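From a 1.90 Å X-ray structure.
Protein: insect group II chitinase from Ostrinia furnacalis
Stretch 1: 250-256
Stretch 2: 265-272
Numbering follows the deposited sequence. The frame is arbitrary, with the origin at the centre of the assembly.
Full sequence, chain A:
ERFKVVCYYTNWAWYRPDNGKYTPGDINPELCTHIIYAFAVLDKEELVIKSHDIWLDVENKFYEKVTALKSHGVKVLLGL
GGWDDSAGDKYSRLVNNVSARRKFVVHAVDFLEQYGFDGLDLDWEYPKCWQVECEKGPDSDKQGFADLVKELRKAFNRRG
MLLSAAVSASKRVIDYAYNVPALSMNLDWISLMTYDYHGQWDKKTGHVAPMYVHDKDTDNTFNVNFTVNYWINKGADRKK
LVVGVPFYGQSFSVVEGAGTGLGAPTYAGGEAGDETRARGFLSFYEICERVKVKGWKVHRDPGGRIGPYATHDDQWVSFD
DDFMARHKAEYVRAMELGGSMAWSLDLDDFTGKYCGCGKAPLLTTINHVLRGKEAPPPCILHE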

# COMPACT_ATOMS: atom_id res chain seq x y z
N GLN A 250 14.00 5.80 2.87
CA GLN A 250 12.81 6.44 2.35
C GLN A 250 13.15 7.06 1.01
O GLN A 250 14.10 7.85 0.92
CB GLN A 250 12.29 7.51 3.31
CG GLN A 250 11.69 6.95 4.60
CD GLN A 250 10.30 6.39 4.40
OE1 GLN A 250 9.69 6.58 3.34
NE2 GLN A 250 9.78 5.70 5.41
N SER A 251 12.40 6.71 -0.03
CA SER A 251 12.70 7.13 -1.39
C SER A 251 11.69 8.14 -1.88
O SER A 251 10.53 8.17 -1.44
CB SER A 251 12.74 5.94 -2.35
OG SER A 251 11.42 5.48 -2.59
N PHE A 252 12.14 8.97 -2.82
CA PHE A 252 11.37 10.09 -3.35
C PHE A 252 11.60 10.20 -4.84
O PHE A 252 12.66 9.83 -5.36
CB PHE A 252 11.78 11.44 -2.74
CG PHE A 252 11.75 11.50 -1.23
CD1 PHE A 252 12.73 10.87 -0.47
CD2 PHE A 252 10.80 12.27 -0.58
CE1 PHE A 252 12.72 10.97 0.91
CE2 PHE A 252 10.79 12.37 0.80
CZ PHE A 252 11.75 11.72 1.55
N SER A 253 10.60 10.75 -5.53
CA SER A 253 10.76 11.24 -6.90
C SER A 253 10.72 12.76 -6.86
O SER A 253 9.74 13.34 -6.38
CB SER A 253 9.67 10.68 -7.81
OG SER A 253 9.74 9.25 -7.87
N VAL A 254 11.79 13.42 -7.36
CA VAL A 254 12.00 14.85 -7.17
C VAL A 254 11.43 15.63 -8.35
O VAL A 254 11.59 15.23 -9.51
CB VAL A 254 13.50 15.16 -6.97
CG1 VAL A 254 13.72 16.67 -6.72
CG2 VAL A 254 14.07 14.35 -5.79
N VAL A 255 10.78 16.76 -8.05
CA VAL A 255 10.24 17.63 -9.10
C VAL A 255 11.36 18.04 -10.06
O VAL A 255 12.48 18.36 -9.64
CB VAL A 255 9.55 18.84 -8.47
CG1 VAL A 255 9.25 19.90 -9.52
CG2 VAL A 255 8.28 18.42 -7.74
N GLU A 256 11.06 18.01 -11.36
CA GLU A 256 12.04 18.39 -12.38
C GLU A 256 12.65 19.75 -12.06
O GLU A 256 11.95 20.69 -11.71
CB GLU A 256 11.37 18.45 -13.75
CG GLU A 256 12.37 18.63 -14.89
CD GLU A 256 11.75 18.38 -16.25
OE1 GLU A 256 11.18 19.34 -16.81
OE2 GLU A 256 11.80 17.24 -16.75
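Stretch 2 (265-272) PTYAGGEA

Stretch 2 (265-272) runs beside the strand that runs through Ser-251 to Ser-253 in a broadly antiparallel sense, the end-to-end directions of the touching parts lying 127° apart; together the two bury 551 Å². Its backbone is extended except at Tyr-267 (phi/psi -119/-9), where, with Ala-268, the chain turns a corner.

Pro-265 (-62/143, ring C-gamma exo) lies against Val-254 and Val-255. Its O accepts a hydrogen bond from Val-255 N at 2.9 Å, with Val-254 CG1 also 3.4 Å from Pro-265 O, while Val-255 CG2 packs 4.2 Å from Pro-265 CB. Thr-266 (-126/158) pairs with Val-254 as an antiparallel, non-hydrogen-bonded couple, CA to CA 4.2 Å, their side chains diverging. With chi1 in p, Thr-266 brings its methyl CG2 to 3.6 Å from Phe-252 CB, and the methyl lies oblique to the Phe-252 ring.

Tyr-267 N donates to Ser-253 O at 3.0 Å. The CA-to-CB bond of Tyr-267 points sideways, but with chi1 in p and chi2 at 88° the ring reaches back over the strand: Ser-253 CB sits over one face, 3.8 Å from the Tyr-267 ring centroid in a CH-pi contact, while Val-254 O approaches the ring edge, 3.3 Å from Tyr-267 CE2. Val-255 CG2 adds an apolar contact with Tyr-267 CB at 4.3 Å. Water 2 donates to both Ser-253 OG (2.9 Å) and Tyr-267 OH (3.2 Å), linking the two side chains beyond the ring-face contact.

Ala-268 (-166/170) returns to an extended backbone. Its O receives a nearly straight hydrogen bond from Ser-253 N at 2.9 Å, and Phe-252 CA makes a CA-H...O contact with Ala-268 O at 3.6 Å. The Ala-268 CB lies 4.3 Å from Ser-253 CB, on the same face. At Gly-269 (-66/166) a side chain takes over the bonding: Ser-253 OG, chi1 in m, donates to Gly-269 O at 2.8 Å.

Gly-270 (-68/160) lies nearest Phe-252, CA to CA 4.1 Å. Its N makes weak hydrogen bonds to Ser-251 O at 3.2 Å and Ser-251 OG at 3.0 Å; Ser-251 has chi1 in p, and its CA-to-CB bond points toward stretch 2. An ideal CB on Gly-270 would fall 2.4 Å from Ser-251 OG, a clash, so the absence of a side chain permits this close approach. Glu-271 (-50/141) is linked through water 1, which donates to Glu-271 O at 2.8 Å and hydrogen-bonds with Ser-251 OG at 2.6 Å. The CA-to-CB bond of Ala-272 (-69/148) points away, and the residue makes no contact with stretch 1.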

# COMPACT_ATOMS: atom_id res chain seq x y z
N PRO A 265 11.59 19.85 -3.47
CA PRO A 265 10.20 19.39 -3.60
C PRO A 265 10.09 18.08 -4.36
O PRO A 265 10.82 17.83 -5.33
CB PRO A 265 9.51 20.54 -4.35
CG PRO A 265 10.35 21.73 -4.04
CD PRO A 265 11.76 21.22 -3.99
N THR A 266 9.16 17.24 -3.92
CA THR A 266 8.95 15.93 -4.51
C THR A 266 7.49 15.77 -4.90
O THR A 266 6.61 16.46 -4.37
CB THR A 266 9.36 14.80 -3.55
OG1 THR A 266 8.61 14.92 -2.34
CG2 THR A 266 10.85 14.91 -3.23
N TYR A 267 7.24 14.86 -5.84
CA TYR A 267 5.89 14.61 -6.33
C TYR A 267 5.39 13.20 -6.08
O TYR A 267 4.20 12.94 -6.31
CB TYR A 267 5.82 14.92 -7.83
CG TYR A 267 6.66 14.01 -8.70
CD1 TYR A 267 6.15 12.81 -9.18
CD2 TYR A 267 7.96 14.35 -9.04
CE1 TYR A 267 6.91 11.98 -9.97
CE2 TYR A 267 8.74 13.52 -9.84
CZ TYR A 267 8.20 12.34 -10.30
OH TYR A 267 8.97 11.49 -11.09
N ALA A 268 6.24 12.28 -5.62
CA ALA A 268 5.83 10.90 -5.38
C ALA A 268 6.91 10.22 -4.56
O ALA A 268 8.00 10.76 -4.36
CB ALA A 268 5.59 10.15 -6.69
N GLY A 269 6.59 9.03 -4.07
CA GLY A 269 7.63 8.15 -3.59
C GLY A 269 8.52 7.71 -4.73
O GLY A 269 8.20 7.87 -5.91
N GLY A 270 9.68 7.16 -4.39
CA GLY A 270 10.56 6.62 -5.41
C GLY A 270 9.99 5.39 -6.08
O GLY A 270 9.08 4.74 -5.58
N GLU A 271 10.52 5.08 -7.27
CA GLU A 271 10.25 3.81 -7.93
C GLU A 271 10.49 2.65 -6.96
O GLU A 271 11.43 2.66 -6.17
CB GLU A 271 11.17 3.63 -9.15
CG GLU A 271 10.92 4.57 -10.32
CD GLU A 271 9.63 4.23 -11.06
OE1 GLU A 271 9.37 3.03 -11.28
OE2 GLU A 271 8.88 5.16 -11.43
N ALA A 272 9.62 1.64 -7.03
CA ALA A 272 9.71 0.50 -6.13
C ALA A 272 10.95 -0.33 -6.43
O ALA A 272 11.39 -0.44 -7.58
CB ALA A 272 8.47 -0.37 -6.23
O HOH W 1 11.06 3.01 -3.43
O HOH W 2 8.44 8.47 -10.29